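Local coordinates for protein serine acetyltransferase (PDB 3Q1X) that probably transfers an acetyl group from acetyl-CoA to the hydroxyl of L-serine, an early step of cysteine biosynthesis, and binds L-serine, at residues D21-K26 against T102-L107; I44-F49 against L122-Y127; V141-E144 against Y150-E153. All blocks are in the same frame, centred on the assembly; numbering follows the deposited sequence.

Contact 1: residues D21-K26 against T102-L107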
loop_
_atom_site.group_PDB
_atom_site.type_symbol
_atom_site.label_atom_id
_atom_site.label_comp_id
_atom_site.label_asym_id
_atom_site.label_seq_id
_atom_site.Cartn_x
_atom_site.Cartn_y
_atom_site.Cartn_z
ATOM N N ASP A 21 1.529 12.120 31.171
ATOM C CA ASP A 21 0.651 13.044 30.427
ATOM C C ASP A 21 0.786 12.958 28.904
ATOM O O ASP A 21 -0.182 13.205 28.182
ATOM C CB ASP A 21 0.855 14.479 30.915
ATOM C CG ASP A 21 1.146 14.532 32.397
ATOM O OD1 ASP A 21 0.180 14.580 33.194
ATOM O OD2 ASP A 21 2.343 14.460 32.764
ATOM N N ALA A 22 1.982 12.602 28.438
ATOM C CA ALA A 22 2.264 12.423 27.012
ATOM C C ALA A 22 1.386 11.354 26.354
ATOM O O ALA A 22 1.201 11.363 25.131
ATOM C CB ALA A 22 3.735 12.100 26.805
ATOM N N PHE A 23 0.840 10.453 27.172
ATOM C CA PHE A 23 -0.029 9.383 26.692
ATOM C C PHE A 23 -1.501 9.763 26.870
ATOM O O PHE A 23 -2.395 8.940 26.684
ATOM C CB PHE A 23 0.294 8.069 27.414
ATOM C CG PHE A 23 1.710 7.606 27.217
ATOM C CD1 PHE A 23 2.063 6.863 26.086
ATOM C CD2 PHE A 23 2.698 7.909 28.156
ATOM C CE1 PHE A 23 3.372 6.432 25.897
ATOM C CE2 PHE A 23 4.012 7.483 27.968
ATOM C CZ PHE A 23 4.351 6.744 26.838
ATOM N N HIS A 24 -1.736 11.025 27.218
ATOM C CA HIS A 24 -3.085 11.524 27.432
ATOM C C HIS A 24 -3.377 12.750 26.563
ATOM O O HIS A 24 -2.460 13.427 26.085
ATOM C CB HIS A 24 -3.294 11.888 28.910
ATOM C CG HIS A 24 -3.465 10.707 29.819
ATOM N ND1 HIS A 24 -4.448 9.757 29.638
ATOM C CD2 HIS A 24 -2.800 10.349 30.944
ATOM C CE1 HIS A 24 -4.372 8.858 30.603
ATOM N NE2 HIS A 24 -3.376 9.190 31.405
ATOM N N SER A 25 -4.664 13.022 26.373
ATOM C CA SER A 25 -5.122 14.237 25.708
ATOM C C SER A 25 -6.547 14.591 26.121
ATOM O O SER A 25 -7.378 13.702 26.334
ATOM C CB SER A 25 -5.071 14.069 24.190
ATOM O OG SER A 25 -5.311 15.304 23.543
ATOM N N LYS A 26 -6.817 15.894 26.220
ATOM C CA LYS A 26 -8.179 16.406 26.436
ATOM C C LYS A 26 -8.874 16.720 25.109
ATOM O O LYS A 26 -10.048 17.114 25.090
ATOM C CB LYS A 26 -8.147 17.685 27.280
ATOM C CG LYS A 26 -7.521 17.548 28.657
ATOM C CD LYS A 26 -7.383 18.915 29.303
ATOM C CE LYS A 26 -6.730 18.840 30.670
ATOM N NZ LYS A 26 -6.971 20.093 31.439
ATOM N N THR A 102 4.369 -2.595 26.478
ATOM C CA THR A 102 5.308 -2.663 25.367
ATOM C C THR A 102 5.004 -1.590 24.324
ATOM O O THR A 102 5.924 -0.976 23.772
ATOM C CB THR A 102 5.298 -4.043 24.693
ATOM O OG1 THR A 102 5.573 -5.045 25.670
ATOM C CG2 THR A 102 6.353 -4.108 23.600
ATOM N N LEU A 103 3.718 -1.372 24.052
ATOM C CA LEU A 103 3.316 -0.378 23.050
ATOM C C LEU A 103 3.743 1.029 23.468
ATOM O O LEU A 103 4.086 1.856 22.620
ATOM C CB LEU A 103 1.810 -0.439 22.782
ATOM C CG LEU A 103 1.333 -1.594 21.893
ATOM C CD1 LEU A 103 -0.184 -1.597 21.836
ATOM C CD2 LEU A 103 1.912 -1.513 20.479
ATOM N N LYS A 104 3.743 1.292 24.775
ATOM C CA LYS A 104 4.259 2.566 25.275
ATOM C C LYS A 104 5.730 2.735 24.903
ATOM O O LYS A 104 6.129 3.816 24.454
ATOM C CB LYS A 104 4.059 2.692 26.790
ATOM C CG LYS A 104 2.631 3.035 27.173
ATOM C CD LYS A 104 2.465 3.078 28.684
ATOM C CE LYS A 104 3.023 4.364 29.270
ATOM N NZ LYS A 104 3.061 4.324 30.767
ATOM N N THR A 105 6.523 1.680 25.090
ATOM C CA THR A 105 7.953 1.728 24.737
ATOM C C THR A 105 8.164 1.913 23.229
ATOM O O THR A 105 9.065 2.652 22.809
ATOM C CB THR A 105 8.755 0.488 25.225
ATOM O OG1 THR A 105 8.424 -0.666 24.439
ATOM C CG2 THR A 105 8.520 0.200 26.714
ATOM N N ASP A 106 7.341 1.253 22.415
ATOM C CA ASP A 106 7.378 1.462 20.961
ATOM C C ASP A 106 7.145 2.933 20.590
ATOM O O ASP A 106 7.786 3.472 19.676
ATOM C CB ASP A 106 6.351 0.569 20.252
ATOM C CG ASP A 106 6.546 -0.909 20.556
ATOM O OD1 ASP A 106 7.704 -1.367 20.693
ATOM O OD2 ASP A 106 5.537 -1.626 20.666
ATOM N N LEU A 107 6.223 3.583 21.292
ATOM C CA LEU A 107 5.959 5.005 21.066
ATOM C C LEU A 107 7.151 5.873 21.432
ATOM O O LEU A 107 7.544 6.752 20.664
ATOM C CB LEU A 107 4.722 5.460 21.830
ATOM C CG LEU A 107 3.374 4.990 21.315
ATOM C CD1 LEU A 107 2.346 5.243 22.377
ATOM C CD2 LEU A 107 2.976 5.703 20.012
#
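F23 and K104 form the main meeting of this contact, an aromatic ring laid under a lysine chain. The CH-pi part is the closer one: K104 CE sits 3.5 Å above the plane of the F23 ring, over its centre, while CB and CG pass beside CE1. A bend at chi3 (77°) in an otherwise extended chain folds the end of K104 back across that face. The cation-pi part follows from it, with K104 NZ 4.7 Å from the centroid of the F23 ring and 25° off the normal. That ammonium is shared with acids, since NZ also forms salt bridges with E20 and D19 at the start of the same loop, which probably steadies the lysine over the phenyl group. Purely apolar packing comes from L107, whose CD1 lies in the ring plane, 3.9 Å from F23 CE1. Face and edge of one phenylalanine are thus engaged by residues one helical turn apart. The contact lies within the N-terminal helical domain: F23, in a short 3-10 turn after helix 2-18, rests against helix 82-113 and also touches L120 of helix 120-126, while L107 reaches on to I123 and I124 there and to F130 of helix 128-144.

Contact 2: residues I44-F49 against L122-Y127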
loop_
_atom_site.group_PDB
_atom_site.type_symbol
_atom_site.label_atom_id
_atom_site.label_comp_id
_atom_site.label_asym_id
_atom_site.label_seq_id
_atom_site.Cartn_x
_atom_site.Cartn_y
_atom_site.Cartn_z
ATOM N N ILE A 44 -9.057 0.763 22.905
ATOM C CA ILE A 44 -8.705 0.033 24.123
ATOM C C ILE A 44 -7.396 0.528 24.744
ATOM O O ILE A 44 -7.328 0.781 25.951
ATOM C CB ILE A 44 -8.611 -1.488 23.830
ATOM C CG1 ILE A 44 -9.974 -2.030 23.360
ATOM C CG2 ILE A 44 -8.086 -2.252 25.048
ATOM C CD1 ILE A 44 -9.922 -3.410 22.708
ATOM N N PHE A 45 -6.361 0.657 23.916
ATOM C CA PHE A 45 -5.036 1.055 24.390
ATOM C C PHE A 45 -4.841 2.556 24.559
ATOM O O PHE A 45 -4.130 2.975 25.468
ATOM C CB PHE A 45 -3.935 0.502 23.480
ATOM C CG PHE A 45 -3.736 -0.987 23.585
ATOM C CD1 PHE A 45 -3.670 -1.621 24.827
ATOM C CD2 PHE A 45 -3.578 -1.752 22.434
ATOM C CE1 PHE A 45 -3.477 -3.006 24.913
ATOM C CE2 PHE A 45 -3.369 -3.129 22.508
ATOM C CZ PHE A 45 -3.320 -3.759 23.749
ATOM N N PHE A 46 -5.444 3.350 23.676
ATOM C CA PHE A 46 -5.291 4.810 23.714
ATOM C C PHE A 46 -6.622 5.548 23.531
ATOM O O PHE A 46 -6.812 6.271 22.540
ATOM C CB PHE A 46 -4.247 5.254 22.675
ATOM C CG PHE A 46 -2.939 4.519 22.787
ATOM C CD1 PHE A 46 -2.014 4.868 23.766
ATOM C CD2 PHE A 46 -2.644 3.459 21.934
ATOM C CE1 PHE A 46 -0.812 4.179 23.891
ATOM C CE2 PHE A 46 -1.441 2.763 22.047
ATOM C CZ PHE A 46 -0.524 3.121 23.026
ATOM N N PRO A 47 -7.554 5.375 24.496
ATOM C CA PRO A 47 -8.906 5.929 24.365
ATOM C C PRO A 47 -8.978 7.452 24.189
ATOM O O PRO A 47 -9.896 7.929 23.538
ATOM C CB PRO A 47 -9.584 5.523 25.676
ATOM C CG PRO A 47 -8.473 5.188 26.614
ATOM C CD PRO A 47 -7.403 4.618 25.753
ATOM N N ASP A 48 -8.031 8.194 24.758
ATOM C CA ASP A 48 -8.018 9.667 24.655
ATOM C C ASP A 48 -7.931 10.154 23.216
ATOM O O ASP A 48 -8.308 11.286 22.900
ATOM C CB ASP A 48 -6.835 10.259 25.420
ATOM C CG ASP A 48 -7.080 10.352 26.908
ATOM O OD1 ASP A 48 -8.231 10.152 27.353
ATOM O OD2 ASP A 48 -6.109 10.637 27.627
ATOM N N PHE A 49 -7.420 9.294 22.348
ATOM C CA PHE A 49 -7.114 9.699 20.986
ATOM C C PHE A 49 -8.136 9.190 19.996
ATOM O O PHE A 49 -8.153 9.623 18.846
ATOM C CB PHE A 49 -5.701 9.237 20.622
ATOM C CG PHE A 49 -4.658 9.734 21.575
ATOM C CD1 PHE A 49 -4.122 11.007 21.432
ATOM C CD2 PHE A 49 -4.229 8.939 22.639
ATOM C CE1 PHE A 49 -3.169 11.477 22.324
ATOM C CE2 PHE A 49 -3.277 9.407 23.534
ATOM C CZ PHE A 49 -2.742 10.673 23.375
ATOM N N LEU A 122 0.584 12.350 17.652
ATOM C CA LEU A 122 0.539 12.164 16.188
ATOM C C LEU A 122 0.952 10.755 15.766
ATOM O O LEU A 122 0.435 10.205 14.780
ATOM C CB LEU A 122 1.414 13.194 15.464
ATOM C CG LEU A 122 1.131 13.262 13.958
ATOM C CD1 LEU A 122 -0.323 13.704 13.701
ATOM C CD2 LEU A 122 2.104 14.187 13.281
ATOM N N ILE A 123 1.888 10.178 16.519
ATOM C CA ILE A 123 2.327 8.808 16.302
ATOM C C ILE A 123 1.184 7.839 16.565
ATOM O O ILE A 123 0.895 6.959 15.743
ATOM C CB ILE A 123 3.567 8.477 17.176
ATOM C CG1 ILE A 123 4.655 9.537 16.954
ATOM C CG2 ILE A 123 4.089 7.078 16.850
ATOM C CD1 ILE A 123 5.932 9.332 17.774
ATOM N N ILE A 124 0.524 8.045 17.703
ATOM C CA ILE A 124 -0.657 7.297 18.097
ATOM C C ILE A 124 -1.765 7.412 17.056
ATOM O O ILE A 124 -2.358 6.413 16.677
ATOM C CB ILE A 124 -1.169 7.766 19.475
ATOM C CG1 ILE A 124 -0.106 7.437 20.536
ATOM C CG2 ILE A 124 -2.558 7.171 19.768
ATOM C CD1 ILE A 124 -0.373 7.970 21.925
ATOM N N ARG A 125 -2.017 8.630 16.590
ATOM C CA ARG A 125 -3.133 8.872 15.689
ATOM C C ARG A 125 -2.930 8.296 14.295
ATOM O O ARG A 125 -3.876 7.799 13.700
ATOM C CB ARG A 125 -3.422 10.371 15.591
ATOM C CG ARG A 125 -4.108 10.956 16.813
ATOM C CD ARG A 125 -5.588 10.639 16.822
ATOM N NE ARG A 125 -6.248 11.161 15.632
ATOM C CZ ARG A 125 -7.501 10.893 15.279
ATOM N NH1 ARG A 125 -8.249 10.073 16.016
ATOM N NH2 ARG A 125 -7.999 11.439 14.175
ATOM N N CYS A 126 -1.710 8.355 13.761
ATOM C CA CYS A 126 -1.562 8.095 12.324
ATOM C C CYS A 126 -0.235 7.528 11.828
ATOM O O CYS A 126 -0.085 7.352 10.630
ATOM C CB CYS A 126 -1.869 9.370 11.532
ATOM S SG CYS A 126 -0.522 10.559 11.551
ATOM N N TYR A 127 0.722 7.244 12.710
ATOM C CA TYR A 127 1.994 6.669 12.223
ATOM C C TYR A 127 1.782 5.203 11.824
ATOM O O TYR A 127 1.360 4.398 12.653
ATOM C CB TYR A 127 3.108 6.790 13.259
ATOM C CG TYR A 127 3.957 8.051 13.137
ATOM C CD1 TYR A 127 5.351 7.967 13.185
ATOM C CD2 TYR A 127 3.378 9.312 12.955
ATOM C CE1 TYR A 127 6.141 9.094 13.071
ATOM C CE2 TYR A 127 4.169 10.465 12.846
ATOM C CZ TYR A 127 5.554 10.340 12.892
ATOM O OH TYR A 127 6.357 11.459 12.786
#
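The chain leaves helix 36-45 at F46 and turns at once into the short helix 47-50, where F49 comes nearest to R125 of helix 120-126, their CA atoms 6.7 Å apart. This is core packing in the all-helical N-terminal domain that precedes the left-handed beta-helix of serine acetyltransferases. I124 is the apolar centre of the contact, and its two branches divide the work. CG2 meets F46 CB at 3.9 Å and also lies against CG and CD2 of F49. The longer branch, extended by a trans chi2, carries CD1 over one face of the F49 ring, 3.6 Å from F49 CE2, in a CH-pi contact; the two side chains meet at about a right angle. L107 of helix 82-113 packs on both F46 and I124. R125, bent at chi2 and chi3, curls its CD past F49 CB. Its NH2 bonds to P30 O and makes a salt bridge with E153 of a second subunit, whose Y79 OH is hydrogen-bonded to R125 NE. The remaining nitrogen serves this contact: R125 NH1 donates to F49 O over 2.9 Å, nearly in line with the carbonyl (C=O...N 168°) but bent at the hydrogen (140°), with the oxygen 23° out of the guanidinium plane.

Contact 3: residues V141-E144 against Y150-E153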
loop_
_atom_site.group_PDB
_atom_site.type_symbol
_atom_site.label_atom_id
_atom_site.label_comp_id
_atom_site.label_asym_id
_atom_site.label_seq_id
_atom_site.Cartn_x
_atom_site.Cartn_y
_atom_site.Cartn_z
ATOM N N VAL A 141 0.173 -13.159 19.701
ATOM C CA VAL A 141 -0.370 -13.994 20.799
ATOM C C VAL A 141 -1.198 -15.163 20.243
ATOM O O VAL A 141 -1.110 -16.291 20.737
ATOM C CB VAL A 141 -1.160 -13.168 21.848
ATOM C CG1 VAL A 141 -1.649 -14.060 22.978
ATOM C CG2 VAL A 141 -0.284 -12.076 22.424
ATOM N N LEU A 142 -1.988 -14.884 19.206
ATOM C CA LEU A 142 -2.682 -15.927 18.460
ATOM C C LEU A 142 -1.715 -16.963 17.897
ATOM O O LEU A 142 -1.939 -18.169 18.051
ATOM C CB LEU A 142 -3.535 -15.329 17.341
ATOM C CG LEU A 142 -4.871 -14.716 17.757
ATOM C CD1 LEU A 142 -5.560 -14.128 16.549
ATOM C CD2 LEU A 142 -5.757 -15.766 18.410
ATOM N N TYR A 143 -0.636 -16.500 17.267
ATOM C CA TYR A 143 0.356 -17.405 16.708
ATOM C C TYR A 143 0.955 -18.263 17.825
ATOM O O TYR A 143 1.090 -19.483 17.686
ATOM C CB TYR A 143 1.459 -16.648 15.949
ATOM C CG TYR A 143 2.377 -17.569 15.168
ATOM C CD1 TYR A 143 2.104 -17.903 13.837
ATOM C CD2 TYR A 143 3.498 -18.141 15.776
ATOM C CE1 TYR A 143 2.942 -18.771 13.126
ATOM C CE2 TYR A 143 4.329 -19.008 15.084
ATOM C CZ TYR A 143 4.055 -19.316 13.763
ATOM O OH TYR A 143 4.887 -20.178 13.087
ATOM N N GLU A 144 1.275 -17.619 18.941
ATOM C CA GLU A 144 1.816 -18.333 20.101
ATOM C C GLU A 144 0.863 -19.391 20.691
ATOM O O GLU A 144 1.318 -20.316 21.363
ATOM C CB GLU A 144 2.307 -17.348 21.170
ATOM C CG GLU A 144 3.634 -16.673 20.788
ATOM C CD GLU A 144 4.143 -15.667 21.819
ATOM O OE1 GLU A 144 3.324 -14.997 22.492
ATOM O OE2 GLU A 144 5.380 -15.530 21.942
ATOM N N TYR A 150 -6.269 -17.198 11.040
ATOM C CA TYR A 150 -6.830 -15.873 11.283
ATOM C C TYR A 150 -5.758 -14.830 11.642
ATOM O O TYR A 150 -5.850 -13.678 11.201
ATOM C CB TYR A 150 -8.001 -15.903 12.291
ATOM C CG TYR A 150 -8.402 -14.522 12.755
ATOM C CD1 TYR A 150 -8.934 -13.579 11.865
ATOM C CD2 TYR A 150 -8.219 -14.147 14.077
ATOM C CE1 TYR A 150 -9.268 -12.290 12.302
ATOM C CE2 TYR A 150 -8.560 -12.885 14.521
ATOM C CZ TYR A 150 -9.079 -11.960 13.638
ATOM O OH TYR A 150 -9.400 -10.705 14.110
ATOM N N CYS A 151 -4.732 -15.229 12.405
ATOM C CA CYS A 151 -3.631 -14.300 12.744
ATOM C C CYS A 151 -2.913 -13.793 11.488
ATOM O O CYS A 151 -2.486 -12.640 11.443
ATOM C CB CYS A 151 -2.638 -14.905 13.758
ATOM S SG CYS A 151 -1.700 -16.375 13.193
ATOM N N ARG A 152 -2.814 -14.638 10.461
ATOM C CA ARG A 152 -2.298 -14.179 9.176
ATOM C C ARG A 152 -3.262 -13.222 8.467
ATOM O O ARG A 152 -2.824 -12.215 7.904
ATOM C CB ARG A 152 -1.927 -15.350 8.261
ATOM C CG ARG A 152 -1.453 -14.902 6.876
ATOM C CD ARG A 152 -0.116 -14.145 6.903
ATOM N NE ARG A 152 0.331 -13.778 5.553
ATOM C CZ ARG A 152 1.032 -14.565 4.735
ATOM N NH1 ARG A 152 1.400 -15.789 5.108
ATOM N NH2 ARG A 152 1.367 -14.126 3.532
ATOM N N GLU A 153 -4.567 -13.522 8.509
ATOM C CA GLU A 153 -5.584 -12.665 7.890
ATOM C C GLU A 153 -5.575 -11.269 8.508
ATOM O O GLU A 153 -5.637 -10.261 7.806
ATOM C CB GLU A 153 -6.981 -13.275 8.036
ATOM C CG GLU A 153 -8.071 -12.513 7.290
ATOM C CD GLU A 153 -9.346 -13.325 7.146
ATOM O OE1 GLU A 153 -9.839 -13.860 8.163
ATOM O OE2 GLU A 153 -9.848 -13.433 6.016
#
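L142 carries most of the packing toward helix 150-162, and its two contacts use different parts of the side chain. Close to the backbone, L142 CB lies 3.7 Å from C151 CB, at the nearest approach of the main chains, where the CA atoms of L142 and C151 are 6.0 Å apart. Farther out, the trans chi2 extends CD1 to the Y150 ring, which it meets obliquely, 3.6 Å from Y150 CD2 and nearly as near to CE2. L142 also touches C88 and I92 of helix 82-113, while Y150 is packed against Y71, I72, S75 and V76 of helix 59-79 and its hydroxyl is hydrogen-bonded to E37.

The two segments flank a turn of five residues, so this is the local closure between two consecutive helices, placed just before the chain enters the left-handed beta-helix. Within the turn, E147 accepts hydrogen bonds from the backbone N of both Y150 and C151, using a different carboxylate oxygen for each at the start of the second helix.

Next along comes Y143, whose CG lies opposite the backbone N (chi1 -171°), a setting that swings the ring alongside C151. The cysteine's chi1 of 64° places SG between its own N and carbonyl carbon, and SG comes to 4.1 Å from Y143 CD1. The sulfur meets the ring at its edge, 5.5 Å from the Y143 centroid and 82° off the normal, a Cys sulfur-aromatic contact. R148 lies against Y143 as a cation-pi partner, and its NH1 bonds to the Y143 backbone oxygen. The hydroxyl end is fixed from the beta-helix: Y143 OH is hydrogen-bonded to E188 OE1, and the side chain stands about 9 Å from a bound serine.

After helix 2-18 the chain enters the loop 21-26, which contact 1 joins to helix 82-113 across 75 intervening residues. Before that loop is closed, residues 44-49 have passed, and they meet helix 120-126 only after helix 82-113 has closed contact 1, so the two closures cross. They also touch, through a probable hydrogen bond from H24 ND1 to D48 OD2 (2.8 Å). Contact 3 follows in series, spanning only a short turn between helices 128-144 and 150-162, its centre about 23 Å from that of contact 2. Across the subunit interface, R125 of contact 2 forms a salt bridge with E153 from contact 3 of a neighbouring subunit, so the helical domains of adjacent subunits are tied together.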